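PDB 6NAL: thiol-activated cytolysin, which probably assembles into large oligomeric pores in target membranes, in the manner of cholesterol-dependent cytolysins. Local coordinates for residues L14-K19 and T338-D343; D42-V47 and T360-G365; K52-A57 and H350-Y355; V70-A75 and P116-V121; F146-S151 and I191-I196. All coordinates share one frame; numbering follows the deposited sequence.

Interaction 1: L14-K19 and T338-D343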
# COMPACT_ATOMS: atom_id res chain seq x y z
N LEU A 14 0.12 -52.59 -7.55
CA LEU A 14 -0.80 -51.52 -7.90
C LEU A 14 -0.03 -50.20 -7.95
O LEU A 14 0.32 -49.62 -6.91
CB LEU A 14 -1.95 -51.48 -6.91
CG LEU A 14 -3.21 -50.72 -7.29
CD1 LEU A 14 -4.17 -51.47 -8.17
CD2 LEU A 14 -3.88 -50.31 -5.96
N GLN A 15 0.23 -49.73 -9.17
CA GLN A 15 1.11 -48.59 -9.43
C GLN A 15 0.27 -47.32 -9.51
O GLN A 15 -0.67 -47.24 -10.32
CB GLN A 15 1.93 -48.79 -10.71
CG GLN A 15 2.38 -50.23 -10.93
CD GLN A 15 2.36 -50.63 -12.40
OE1 GLN A 15 2.91 -49.93 -13.25
NE2 GLN A 15 1.74 -51.77 -12.71
N TYR A 16 0.55 -46.38 -8.62
CA TYR A 16 -0.14 -45.10 -8.58
C TYR A 16 0.80 -44.15 -7.85
O TYR A 16 1.64 -44.58 -7.05
CB TYR A 16 -1.51 -45.17 -7.88
CG TYR A 16 -1.39 -45.54 -6.44
CD1 TYR A 16 -1.00 -44.60 -5.48
CD2 TYR A 16 -1.62 -46.86 -6.04
CE1 TYR A 16 -0.84 -44.98 -4.18
CE2 TYR A 16 -1.48 -47.24 -4.73
CZ TYR A 16 -1.10 -46.30 -3.80
OH TYR A 16 -0.98 -46.72 -2.50
N ASN A 17 0.61 -42.87 -8.11
CA ASN A 17 1.46 -41.83 -7.54
C ASN A 17 0.78 -41.27 -6.31
O ASN A 17 -0.28 -40.63 -6.44
CB ASN A 17 1.71 -40.74 -8.58
CG ASN A 17 2.29 -39.45 -7.97
OD1 ASN A 17 1.95 -38.36 -8.40
ND2 ASN A 17 3.16 -39.58 -6.99
N PRO A 18 1.31 -41.49 -5.10
CA PRO A 18 0.57 -41.05 -3.90
C PRO A 18 0.15 -39.59 -3.95
O PRO A 18 -0.91 -39.25 -3.41
CB PRO A 18 1.55 -41.32 -2.75
CG PRO A 18 2.44 -42.41 -3.25
CD PRO A 18 2.59 -42.14 -4.75
N LYS A 19 0.93 -38.72 -4.60
CA LYS A 19 0.66 -37.29 -4.52
C LYS A 19 -0.51 -36.83 -5.37
O LYS A 19 -1.14 -35.84 -5.01
CB LYS A 19 1.91 -36.51 -4.91
CG LYS A 19 3.05 -36.69 -3.92
CD LYS A 19 4.37 -37.00 -4.61
CE LYS A 19 5.49 -37.20 -3.57
NZ LYS A 19 6.10 -35.91 -3.11
N THR A 338 -5.47 -40.37 7.14
CA THR A 338 -5.45 -41.59 6.35
C THR A 338 -4.03 -41.83 5.88
O THR A 338 -3.28 -40.90 5.58
CB THR A 338 -6.34 -41.54 5.09
OG1 THR A 338 -6.17 -40.31 4.37
CG2 THR A 338 -7.76 -41.68 5.49
N VAL A 339 -3.71 -43.10 5.73
CA VAL A 339 -2.49 -43.58 5.12
C VAL A 339 -2.91 -44.57 4.01
O VAL A 339 -4.00 -45.15 4.05
CB VAL A 339 -1.64 -44.16 6.27
CG1 VAL A 339 -2.02 -45.61 6.59
CG2 VAL A 339 -0.16 -43.94 6.03
N PHE A 340 -2.10 -44.66 2.94
CA PHE A 340 -2.35 -45.65 1.90
C PHE A 340 -2.09 -47.05 2.44
O PHE A 340 -1.12 -47.29 3.16
CB PHE A 340 -1.49 -45.37 0.66
CG PHE A 340 -1.95 -44.18 -0.12
CD1 PHE A 340 -3.05 -44.26 -0.98
CD2 PHE A 340 -1.28 -42.97 -0.01
CE1 PHE A 340 -3.49 -43.14 -1.70
CE2 PHE A 340 -1.71 -41.84 -0.71
CZ PHE A 340 -2.82 -41.91 -1.56
N LEU A 341 -2.98 -48.00 2.11
CA LEU A 341 -2.86 -49.32 2.73
C LEU A 341 -1.67 -50.08 2.18
O LEU A 341 -0.97 -50.77 2.94
CB LEU A 341 -4.15 -50.10 2.56
CG LEU A 341 -4.14 -51.54 3.08
CD1 LEU A 341 -3.80 -51.64 4.57
CD2 LEU A 341 -5.48 -52.20 2.76
N LYS A 342 -1.40 -49.94 0.89
CA LYS A 342 -0.32 -50.67 0.22
C LYS A 342 1.03 -50.59 0.95
O LYS A 342 1.69 -51.60 1.18
CB LYS A 342 -0.14 -50.10 -1.18
CG LYS A 342 1.15 -50.60 -1.96
CD LYS A 342 1.41 -49.76 -3.22
CE LYS A 342 2.73 -50.20 -3.89
NZ LYS A 342 3.03 -49.50 -5.21
N ASP A 343 1.42 -49.40 1.42
CA ASP A 343 2.77 -49.18 1.95
C ASP A 343 2.81 -48.32 3.21
O ASP A 343 3.84 -48.29 3.88
CB ASP A 343 3.68 -48.53 0.89
CG ASP A 343 2.98 -47.39 0.07
OD1 ASP A 343 1.96 -46.79 0.52
OD2 ASP A 343 3.48 -47.09 -1.06
O HOH W 1 -3.06 -48.36 -1.02

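Interaction 2: D42-V47 and T360-G365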
# COMPACT_ATOMS: atom_id res chain seq x y z
N ASP A 42 -19.30 12.35 2.33
CA ASP A 42 -19.11 13.76 2.70
C ASP A 42 -17.66 14.17 2.46
O ASP A 42 -17.20 14.10 1.30
CB ASP A 42 -19.65 13.92 4.13
CG ASP A 42 -21.18 14.00 4.18
OD1 ASP A 42 -21.77 14.76 3.36
OD2 ASP A 42 -21.78 13.28 5.02
N SER A 43 -16.94 14.67 3.44
CA SER A 43 -15.56 15.05 3.19
C SER A 43 -14.64 13.84 3.20
O SER A 43 -13.45 13.99 2.92
CB SER A 43 -15.08 16.12 4.20
OG SER A 43 -15.34 15.82 5.55
N THR A 44 -15.15 12.66 3.51
CA THR A 44 -14.30 11.48 3.61
C THR A 44 -14.17 10.81 2.26
O THR A 44 -15.14 10.69 1.49
CB THR A 44 -14.85 10.51 4.63
OG1 THR A 44 -14.93 11.19 5.88
CG2 THR A 44 -13.96 9.33 4.80
N TYR A 45 -12.94 10.41 1.96
CA TYR A 45 -12.56 9.85 0.68
C TYR A 45 -12.26 8.38 0.87
O TYR A 45 -11.42 8.03 1.72
CB TYR A 45 -11.32 10.53 0.13
CG TYR A 45 -10.87 10.08 -1.27
CD1 TYR A 45 -11.77 10.03 -2.34
CD2 TYR A 45 -9.55 9.78 -1.51
CE1 TYR A 45 -11.34 9.69 -3.60
CE2 TYR A 45 -9.12 9.42 -2.77
CZ TYR A 45 -10.03 9.36 -3.80
OH TYR A 45 -9.58 8.99 -5.03
N ILE A 46 -12.92 7.53 0.09
CA ILE A 46 -12.89 6.10 0.36
C ILE A 46 -12.37 5.44 -0.89
O ILE A 46 -12.99 5.53 -1.95
CB ILE A 46 -14.27 5.56 0.75
CG1 ILE A 46 -14.72 6.26 2.05
CG2 ILE A 46 -14.19 4.09 0.95
CD1 ILE A 46 -16.17 6.21 2.33
N VAL A 47 -11.21 4.80 -0.79
CA VAL A 47 -10.59 4.14 -1.93
C VAL A 47 -10.58 2.63 -1.67
O VAL A 47 -10.09 2.18 -0.62
CB VAL A 47 -9.17 4.66 -2.18
CG1 VAL A 47 -8.52 3.91 -3.34
CG2 VAL A 47 -9.16 6.14 -2.44
N THR A 360 -9.89 -1.42 1.62
CA THR A 360 -10.55 -0.13 1.70
C THR A 360 -9.72 0.75 2.62
O THR A 360 -9.30 0.29 3.69
CB THR A 360 -11.95 -0.32 2.25
OG1 THR A 360 -12.74 -1.14 1.37
CG2 THR A 360 -12.59 1.04 2.44
N GLU A 361 -9.41 1.97 2.17
CA GLU A 361 -8.80 3.00 3.00
C GLU A 361 -9.72 4.21 3.04
O GLU A 361 -10.28 4.60 2.02
CB GLU A 361 -7.42 3.46 2.49
CG GLU A 361 -6.33 2.41 2.64
CD GLU A 361 -5.56 2.53 3.96
OE1 GLU A 361 -5.60 1.57 4.78
OE2 GLU A 361 -4.90 3.58 4.14
N ARG A 362 -9.88 4.77 4.22
CA ARG A 362 -10.67 5.97 4.43
C ARG A 362 -9.70 7.09 4.78
O ARG A 362 -8.85 6.94 5.66
CB ARG A 362 -11.73 5.76 5.53
CG ARG A 362 -12.70 4.58 5.29
CD ARG A 362 -13.71 4.35 6.44
NE ARG A 362 -14.60 5.51 6.59
CZ ARG A 362 -15.80 5.61 6.03
NH1 ARG A 362 -16.27 4.60 5.30
NH2 ARG A 362 -16.54 6.71 6.21
N TYR A 363 -9.79 8.19 4.04
CA TYR A 363 -8.95 9.36 4.22
C TYR A 363 -9.88 10.51 4.58
O TYR A 363 -10.77 10.87 3.80
CB TYR A 363 -8.15 9.67 2.97
CG TYR A 363 -7.29 8.55 2.47
CD1 TYR A 363 -5.98 8.44 2.89
CD2 TYR A 363 -7.79 7.63 1.54
CE1 TYR A 363 -5.16 7.44 2.43
CE2 TYR A 363 -6.96 6.61 1.06
CZ TYR A 363 -5.64 6.53 1.53
OH TYR A 363 -4.79 5.55 1.09
N SER A 364 -9.76 11.00 5.81
CA SER A 364 -10.67 12.05 6.27
C SER A 364 -10.29 13.39 5.64
O SER A 364 -9.13 13.65 5.31
CB SER A 364 -10.67 12.13 7.80
OG SER A 364 -9.39 12.48 8.30
N GLY A 365 -11.30 14.23 5.45
CA GLY A 365 -11.10 15.59 5.02
C GLY A 365 -10.42 16.40 6.13
O GLY A 365 -9.94 15.89 7.14
O HOH W 2 -14.30 13.67 6.24

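Interaction 3: K52-A57 and H350-Y355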
# COMPACT_ATOMS: atom_id res chain seq x y z
N LYS A 52 -5.71 -10.07 -6.36
CA LYS A 52 -5.89 -11.48 -6.57
C LYS A 52 -4.80 -12.19 -5.79
O LYS A 52 -3.61 -11.88 -5.97
CB LYS A 52 -5.79 -11.80 -8.06
CG LYS A 52 -6.07 -13.26 -8.39
CD LYS A 52 -6.19 -13.52 -9.90
CE LYS A 52 -5.62 -14.93 -10.24
NZ LYS A 52 -6.36 -15.74 -11.23
N CYS A 53 -5.22 -13.13 -4.92
CA CYS A 53 -4.32 -13.90 -4.07
C CYS A 53 -4.69 -15.36 -4.12
O CYS A 53 -5.81 -15.72 -4.46
CB CYS A 53 -4.37 -13.51 -2.58
SG CYS A 53 -4.27 -11.80 -2.27
N SER A 54 -3.74 -16.20 -3.71
CA SER A 54 -3.98 -17.60 -3.45
C SER A 54 -3.40 -17.97 -2.08
O SER A 54 -2.47 -17.35 -1.58
CB SER A 54 -3.42 -18.46 -4.57
OG SER A 54 -2.07 -18.74 -4.41
N TYR A 55 -4.04 -18.91 -1.44
CA TYR A 55 -3.64 -19.35 -0.12
C TYR A 55 -3.31 -20.82 -0.28
O TYR A 55 -4.07 -21.56 -0.90
CB TYR A 55 -4.74 -19.15 0.90
CG TYR A 55 -4.32 -19.60 2.28
CD1 TYR A 55 -3.45 -18.84 3.05
CD2 TYR A 55 -4.77 -20.80 2.79
CE1 TYR A 55 -3.03 -19.26 4.30
CE2 TYR A 55 -4.35 -21.26 4.09
CZ TYR A 55 -3.49 -20.48 4.82
OH TYR A 55 -3.07 -20.85 6.05
N GLU A 56 -2.20 -21.24 0.30
CA GLU A 56 -1.65 -22.57 0.20
C GLU A 56 -1.47 -23.08 1.61
O GLU A 56 -0.83 -22.38 2.41
CB GLU A 56 -0.30 -22.50 -0.47
CG GLU A 56 0.21 -23.69 -1.15
CD GLU A 56 0.88 -23.33 -2.49
OE1 GLU A 56 1.69 -24.17 -2.95
OE2 GLU A 56 0.59 -22.25 -3.10
N ALA A 57 -1.95 -24.30 1.88
CA ALA A 57 -1.77 -24.92 3.19
C ALA A 57 -2.10 -26.41 3.16
O ALA A 57 -2.83 -26.89 2.29
CB ALA A 57 -2.65 -24.24 4.24
N HIS A 350 -1.94 -31.23 0.20
CA HIS A 350 -1.79 -29.78 0.09
C HIS A 350 -2.99 -29.23 -0.65
O HIS A 350 -3.51 -29.86 -1.57
CB HIS A 350 -0.53 -29.45 -0.70
CG HIS A 350 0.28 -28.31 -0.16
ND1 HIS A 350 0.80 -28.31 1.12
CD2 HIS A 350 0.68 -27.15 -0.74
CE1 HIS A 350 1.48 -27.18 1.31
NE2 HIS A 350 1.42 -26.47 0.20
N GLY A 351 -3.43 -28.05 -0.26
CA GLY A 351 -4.49 -27.37 -0.97
C GLY A 351 -4.08 -25.97 -1.36
O GLY A 351 -3.31 -25.31 -0.67
N THR A 352 -4.64 -25.51 -2.47
CA THR A 352 -4.49 -24.13 -2.92
C THR A 352 -5.86 -23.60 -3.33
O THR A 352 -6.67 -24.35 -3.87
CB THR A 352 -3.57 -23.99 -4.14
OG1 THR A 352 -2.21 -24.24 -3.75
CG2 THR A 352 -3.69 -22.59 -4.77
N THR A 353 -6.10 -22.32 -3.09
CA THR A 353 -7.35 -21.70 -3.51
C THR A 353 -7.11 -20.20 -3.70
O THR A 353 -6.34 -19.60 -2.95
CB THR A 353 -8.45 -21.98 -2.46
OG1 THR A 353 -9.72 -21.51 -2.95
CG2 THR A 353 -8.08 -21.28 -1.15
N GLU A 354 -7.74 -19.61 -4.70
CA GLU A 354 -7.57 -18.21 -5.01
C GLU A 354 -8.76 -17.42 -4.48
O GLU A 354 -9.84 -17.96 -4.27
CB GLU A 354 -7.40 -17.98 -6.51
CG GLU A 354 -6.23 -18.78 -7.07
CD GLU A 354 -6.11 -18.72 -8.58
OE1 GLU A 354 -7.10 -18.33 -9.24
OE2 GLU A 354 -5.02 -19.08 -9.11
N TYR A 355 -8.51 -16.15 -4.22
CA TYR A 355 -9.52 -15.27 -3.70
C TYR A 355 -9.15 -13.84 -4.08
O TYR A 355 -8.01 -13.55 -4.46
CB TYR A 355 -9.70 -15.43 -2.20
CG TYR A 355 -8.50 -15.15 -1.35
CD1 TYR A 355 -7.55 -16.12 -1.09
CD2 TYR A 355 -8.36 -13.94 -0.72
CE1 TYR A 355 -6.46 -15.86 -0.25
CE2 TYR A 355 -7.30 -13.67 0.12
CZ TYR A 355 -6.34 -14.63 0.34
OH TYR A 355 -5.28 -14.34 1.15
O HOH W 3 3.71 -24.98 -0.52

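Interaction 4: V70-A75 and P116-V121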
# COMPACT_ATOMS: atom_id res chain seq x y z
N VAL A 70 -17.94 -44.37 9.32
CA VAL A 70 -17.07 -44.82 8.24
C VAL A 70 -15.65 -44.29 8.37
O VAL A 70 -14.76 -44.70 7.60
CB VAL A 70 -17.68 -44.43 6.88
CG1 VAL A 70 -16.67 -44.37 5.80
CG2 VAL A 70 -18.79 -45.42 6.57
N THR A 71 -15.38 -43.44 9.36
CA THR A 71 -14.07 -42.83 9.45
C THR A 71 -13.49 -43.01 10.83
O THR A 71 -12.86 -42.11 11.39
CB THR A 71 -14.12 -41.33 9.16
OG1 THR A 71 -15.06 -40.73 10.04
CG2 THR A 71 -14.54 -41.05 7.79
N TYR A 72 -13.74 -44.14 11.40
CA TYR A 72 -13.22 -44.50 12.71
C TYR A 72 -11.83 -45.11 12.57
O TYR A 72 -11.42 -45.57 11.48
CB TYR A 72 -14.17 -45.50 13.41
CG TYR A 72 -14.44 -46.74 12.56
CD1 TYR A 72 -15.44 -46.74 11.59
CD2 TYR A 72 -13.65 -47.88 12.67
CE1 TYR A 72 -15.68 -47.87 10.78
CE2 TYR A 72 -13.86 -48.98 11.85
CZ TYR A 72 -14.88 -48.95 10.91
OH TYR A 72 -15.13 -50.01 10.10
N PRO A 73 -11.09 -45.14 13.66
CA PRO A 73 -9.72 -45.67 13.58
C PRO A 73 -9.75 -47.11 13.11
O PRO A 73 -10.47 -47.94 13.66
CB PRO A 73 -9.20 -45.54 15.03
CG PRO A 73 -10.05 -44.53 15.65
CD PRO A 73 -11.39 -44.50 14.95
N GLY A 74 -8.93 -47.41 12.12
CA GLY A 74 -8.89 -48.72 11.54
C GLY A 74 -9.93 -48.98 10.47
O GLY A 74 -10.00 -50.12 9.96
N ALA A 75 -10.75 -47.99 10.12
CA ALA A 75 -11.62 -48.19 8.96
C ALA A 75 -10.78 -48.30 7.70
O ALA A 75 -9.59 -47.95 7.68
CB ALA A 75 -12.62 -47.03 8.81
N PRO A 116 -11.63 -54.31 13.10
CA PRO A 116 -12.04 -52.90 13.01
C PRO A 116 -13.42 -52.73 12.42
O PRO A 116 -13.62 -52.68 11.21
CB PRO A 116 -11.00 -52.28 12.07
CG PRO A 116 -9.86 -53.26 12.01
CD PRO A 116 -10.52 -54.61 12.19
N THR A 117 -14.40 -52.64 13.30
CA THR A 117 -15.76 -52.25 12.93
C THR A 117 -16.19 -51.11 13.85
O THR A 117 -15.64 -50.91 14.95
CB THR A 117 -16.75 -53.39 13.02
OG1 THR A 117 -17.03 -53.60 14.41
CG2 THR A 117 -16.10 -54.69 12.40
N PHE A 118 -17.04 -50.24 13.31
CA PHE A 118 -17.50 -49.10 14.08
C PHE A 118 -17.98 -49.51 15.47
O PHE A 118 -17.62 -48.90 16.48
CB PHE A 118 -18.60 -48.38 13.31
CG PHE A 118 -19.03 -47.08 13.96
CD1 PHE A 118 -18.09 -46.12 14.35
CD2 PHE A 118 -20.35 -46.83 14.21
CE1 PHE A 118 -18.48 -44.93 14.97
CE2 PHE A 118 -20.74 -45.65 14.83
CZ PHE A 118 -19.79 -44.70 15.21
N ALA A 119 -18.81 -50.55 15.54
CA ALA A 119 -19.37 -50.93 16.83
C ALA A 119 -18.28 -51.48 17.75
O ALA A 119 -18.27 -51.21 18.95
CB ALA A 119 -20.49 -51.94 16.65
N ASN A 120 -17.33 -52.22 17.19
CA ASN A 120 -16.22 -52.72 17.99
C ASN A 120 -15.24 -51.61 18.38
O ASN A 120 -14.78 -51.55 19.53
CB ASN A 120 -15.52 -53.84 17.21
CG ASN A 120 -16.32 -55.15 17.22
OD1 ASN A 120 -17.31 -55.29 17.95
ND2 ASN A 120 -15.90 -56.11 16.41
N VAL A 121 -14.89 -50.72 17.44
CA VAL A 121 -13.94 -49.70 17.83
C VAL A 121 -14.59 -48.78 18.84
O VAL A 121 -13.96 -48.38 19.81
CB VAL A 121 -13.42 -48.90 16.63
CG1 VAL A 121 -12.54 -47.76 17.06
CG2 VAL A 121 -12.57 -49.86 15.72

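Interaction 5: F146-S151 and I191-I196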
# COMPACT_ATOMS: atom_id res chain seq x y z
N PHE A 146 -7.34 -23.77 24.08
CA PHE A 146 -7.78 -23.78 22.70
C PHE A 146 -6.65 -23.40 21.77
O PHE A 146 -5.81 -22.57 22.11
CB PHE A 146 -8.98 -22.85 22.49
CG PHE A 146 -10.30 -23.39 23.01
CD1 PHE A 146 -10.87 -24.55 22.47
CD2 PHE A 146 -10.98 -22.74 24.01
CE1 PHE A 146 -12.08 -25.06 22.94
CE2 PHE A 146 -12.20 -23.24 24.48
CZ PHE A 146 -12.75 -24.39 23.93
N GLN A 147 -6.62 -24.06 20.61
CA GLN A 147 -5.99 -23.51 19.42
C GLN A 147 -6.92 -22.49 18.76
O GLN A 147 -8.14 -22.66 18.72
CB GLN A 147 -5.60 -24.60 18.43
CG GLN A 147 -5.13 -24.03 17.10
CD GLN A 147 -5.13 -25.07 15.98
OE1 GLN A 147 -5.22 -26.28 16.24
NE2 GLN A 147 -5.01 -24.60 14.73
N TYR A 148 -6.33 -21.42 18.23
CA TYR A 148 -7.07 -20.26 17.81
C TYR A 148 -6.79 -20.03 16.33
O TYR A 148 -5.67 -20.23 15.89
CB TYR A 148 -6.68 -19.07 18.65
CG TYR A 148 -7.42 -17.82 18.32
CD1 TYR A 148 -8.69 -17.61 18.80
CD2 TYR A 148 -6.83 -16.83 17.57
CE1 TYR A 148 -9.37 -16.45 18.51
CE2 TYR A 148 -7.51 -15.67 17.26
CZ TYR A 148 -8.76 -15.48 17.75
OH TYR A 148 -9.45 -14.33 17.48
N SER A 149 -7.83 -19.72 15.57
CA SER A 149 -7.69 -19.41 14.15
C SER A 149 -8.69 -18.32 13.79
O SER A 149 -9.82 -18.38 14.25
CB SER A 149 -7.98 -20.59 13.21
OG SER A 149 -7.12 -21.66 13.49
N SER A 150 -8.28 -17.37 12.95
CA SER A 150 -9.20 -16.33 12.50
C SER A 150 -8.82 -15.86 11.11
O SER A 150 -7.66 -15.90 10.74
CB SER A 150 -9.19 -15.15 13.45
OG SER A 150 -7.94 -14.47 13.39
N SER A 151 -9.81 -15.40 10.36
CA SER A 151 -9.54 -14.97 8.99
C SER A 151 -10.84 -14.49 8.39
O SER A 151 -11.92 -15.02 8.70
CB SER A 151 -8.90 -16.12 8.18
OG SER A 151 -8.72 -15.73 6.79
N ILE A 191 -13.84 -16.96 13.28
CA ILE A 191 -12.93 -17.38 14.33
C ILE A 191 -13.27 -18.81 14.72
O ILE A 191 -14.45 -19.16 14.86
CB ILE A 191 -13.05 -16.43 15.54
CG1 ILE A 191 -12.62 -15.01 15.16
CG2 ILE A 191 -12.22 -16.91 16.74
CD1 ILE A 191 -12.92 -14.01 16.23
N ARG A 192 -12.24 -19.60 14.98
CA ARG A 192 -12.40 -20.93 15.50
C ARG A 192 -11.52 -21.16 16.71
O ARG A 192 -10.31 -20.97 16.62
CB ARG A 192 -12.05 -21.98 14.47
CG ARG A 192 -12.46 -23.32 14.90
CD ARG A 192 -11.89 -24.42 14.06
NE ARG A 192 -10.45 -24.30 13.93
CZ ARG A 192 -9.72 -25.11 13.19
NH1 ARG A 192 -10.33 -26.11 12.55
NH2 ARG A 192 -8.40 -24.93 13.09
N PHE A 193 -12.12 -21.64 17.80
CA PHE A 193 -11.41 -22.17 18.95
C PHE A 193 -11.46 -23.69 18.91
O PHE A 193 -12.55 -24.25 18.82
CB PHE A 193 -12.04 -21.69 20.26
CG PHE A 193 -11.97 -20.19 20.47
CD1 PHE A 193 -12.90 -19.37 19.89
CD2 PHE A 193 -11.00 -19.65 21.26
CE1 PHE A 193 -12.86 -18.03 20.06
CE2 PHE A 193 -10.94 -18.31 21.45
CZ PHE A 193 -11.89 -17.47 20.84
N LYS A 194 -10.30 -24.36 18.96
CA LYS A 194 -10.30 -25.80 18.82
C LYS A 194 -9.50 -26.48 19.92
O LYS A 194 -8.32 -26.18 20.11
CB LYS A 194 -9.72 -26.21 17.47
CG LYS A 194 -9.76 -27.76 17.16
CD LYS A 194 -8.78 -28.11 16.01
CE LYS A 194 -9.43 -29.13 15.12
NZ LYS A 194 -9.16 -28.93 13.63
N GLN A 195 -10.11 -27.47 20.57
CA GLN A 195 -9.40 -28.21 21.61
C GLN A 195 -9.52 -29.70 21.39
O GLN A 195 -10.63 -30.23 21.29
CB GLN A 195 -9.93 -27.86 23.01
CG GLN A 195 -9.10 -28.53 24.09
CD GLN A 195 -9.51 -28.10 25.50
OE1 GLN A 195 -10.45 -27.32 25.67
NE2 GLN A 195 -8.84 -28.66 26.51
N ILE A 196 -8.38 -30.39 21.38
CA ILE A 196 -8.32 -31.84 21.25
C ILE A 196 -8.25 -32.46 22.65
O ILE A 196 -7.28 -32.23 23.38
CB ILE A 196 -7.11 -32.27 20.42
CG1 ILE A 196 -7.13 -31.59 19.03
CG2 ILE A 196 -7.04 -33.76 20.29
CD1 ILE A 196 -5.85 -31.88 18.20

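Interaction 1: L14-K19 and T338-D343
Two polar links join the segments. Lys-342 CG is anti to the backbone N, and the rest of the chain runs out extended, so Lys-342 NZ donates a hydrogen bond to Leu-14 O at 3.2 Å. The ammonium sits above the carbonyl plane, 45° out of it. Water 1 makes the second link. It lies 3.0 Å from Tyr-16 OH and accepts from Lys-342 N. The contact fastens the loop that follows helix 2-12 to the end of strand 332-340, an element of the large antiparallel sheet. That strand lies beside strand 232-250, and Arg-204 NH1 hydrogen-bonds to Leu-341 O just past its end. The apolar part centres on the Phe-340 ring. Tyr-16 holds CG between N and C (chi1 63°), and the two rings pass alongside, pointing opposite ways. Tyr-16 CE1 lies over one face of Phe-340, toward the rim, and the ring planes meet obliquely at 40°. Tyr-16 OH also touches Phe-340 CB at 3.5 Å. Pro-18 CB meets Phe-340 CE2 at 3.9 Å.

Interaction 2: D42-V47 and T360-G365
Strands 44-59 and 349-372 run antiparallel here, part of the long sheet that leads toward the C-terminal beta sandwich. Tyr-363 has the most surface buried by the contact. Its backbone forms a hydrogen-bonded pair with Tyr-45: Tyr-363 N gives to Tyr-45 O at 2.8 Å, and Tyr-45 N gives back to Tyr-363 O. The two tyrosine side chains lie side by side, CD2 to CD2 at 4.1 Å. Tyr-45 OH is held by Glu-38, and the Tyr-363 ring has a cation-pi partner in Arg-423. Val-47 sits on the same face and pairs with Glu-361 through two near-straight backbone bonds. Its CG2, anti to the carbonyl carbon, leans obliquely on Tyr-363 CE2. Ile-46 occupies the other face with Arg-362 and Thr-360. Ile-46 CG2 meets Thr-360 CG2 at 3.8 Å. The Arg-362 chain bends at chi3 (64°), which lays the guanidinium flat over the isoleucine while NH2 forms a salt bridge with Asp-41. Ile-46 CD1 comes within 3.4 Å of Arg-362 NH1.

Interaction 3: K52-A57 and H350-Y355
Strands 44-59 and 349-372 pair antiparallel here, in the mixed sheet that also holds the 42-47/360-365 pairing, and six backbone hydrogen bonds cross between them. Along 52-57 a strand of the second subunit joins in parallel, so the sheet continues across the interface. At His-350, Ala-57 C lies over one ring face, toward the rim, and His-350 NE2 is 3.3 Å from Glu-56 CG. Water 3 bridges His-350 NE2 and Glu-56 OE1, while ND1 bonds to Asp-58. Gly-351 exchanges two backbone bonds with Ala-57. Thr-352 stands beside Glu-56 on one face of the sheet, and Thr-352 CG2 reaches Ser-54 CB at 4.1 Å. Thr-353 turns to the other face. Thr-353 N gives to Tyr-55 O at 3.1 Å, and OG1 accepts a hydrogen bond from Thr-27 N. Glu-354 packs CG on Ser-54 CB. Its OE1 accepts from Ile-29 N and forms a salt bridge with Lys-52 NZ, whose hydrogen bond is weak and position less certain. Tyr-355 holds CG between N and C (chi1 60°), which lays one ring face against Cys-53 in a CH-pi contact. Cys-53 CB lies 3.7 Å from Tyr-355 CZ, and Tyr-55 CB meets the ring edge at CE1.

Interaction 4: V70-A75 and P116-V121
Residues Tyr-72 to Ala-75 form a type II beta turn, closed by Ala-75 N to Tyr-72 O at 2.9 Å, with Gly-74 at positive phi (84°). Tyr-72 carries the contact. Its CG sits between N and C (chi1 56°), so the ring is held between two partners. Ala-75 CB lies over the centre of one face. Phe-118 N lies over the opposite face, 3.5 Å from Tyr-72 CZ, and Phe-118 CB makes an off-centre CH-pi contact. The Phe-118 ring meets the tyrosine obliquely, CD1 to CD1 at 3.9 Å. The turn is hydrogen-bonded to Val-235 of strand 232-250, so it links the large antiparallel sheet to the start of helix 118-133. Thr-117 is the N-cap of that helix: its OG1 accepts from Asn-120 N. At the ring edge, Pro-116 O is 3.3 Å from Tyr-72 OH. Lys-95 NZ bonds to Pro-116 O and weakly to that hydroxyl. Val-121 CG2 touches Tyr-72 CD2 at 3.8 Å. Gly-74 O packs closely on Pro-116 CB, at 3.2 Å.

Interaction 5: F146-S151 and I191-I196
Phe-146, Tyr-148 and Phe-193 form an aromatic cluster. One face of Phe-146 carries Phe-193 CB, toward the rim, in a CH-pi contact with Phe-193 CB 3.7 Å from Phe-146 CG. Gln-195 OE1, which accepts from Asn-145 N, lies over the opposite face, and Lys-194 C is at the edge. The Phe-193 ring turns its own edge to Phe-146, an offset edge-to-face pair with planes at 72°. It receives Tyr-148 on one face: the tyrosine edge comes down edge-to-face, Tyr-148 CD1 being 3.5 Å from Phe-193 CE2. Ile-191 CG2 packs tightly on Tyr-148 CE1 at 3.4 Å. The other sheet face holds the polar groups. Lys-194 CD lies centrally over one face of the Arg-192 guanidinium, while its NZ hydrogen-bonds to Asn-335 OD1. Arg-192 NH2 is 3.5 Å from Ser-149 OG, and its buried NE has no partner in the model.

The backbones pair antiparallel through Gln-147 with Lys-194 and Ser-149 with Arg-192, two hydrogen bonds at each pair. Tyr-445 of the second subunit bonds to Tyr-148 N. The helices between these strands in sequence are probably, as in related cytolysins, a region that converts to a membrane hairpin. Strand 232-250 flanks 187-202 on its other edge, helix 309-320 packs on the aromatic side, and helix 156-163 lies against Ser-149 and Arg-192.

How the interactions relate
From the N terminus, the chain opens interaction 1 at 14-19, then interaction 2 at 42-47 and interaction 3 at 52-57. Interaction 4 is the first to close, at 116-121, joining a turn to helix 118-133. Interaction 5 follows it in series and closes at 191-196, within the large antiparallel sheet. Both lie within the larger loops of the other three. Interaction 1 closes next, at 338-343, and so crosses interactions 2 and 3. It ties the N-terminal loop to the large sheet. Interaction 3 then closes at 350-355, inside interaction 2, which ends at 360-365. These two tie strand 44-59 to strand 349-372 in the mixed sheet, with centres 31 Å apart. Interactions 3 and 5 both touch the second subunit.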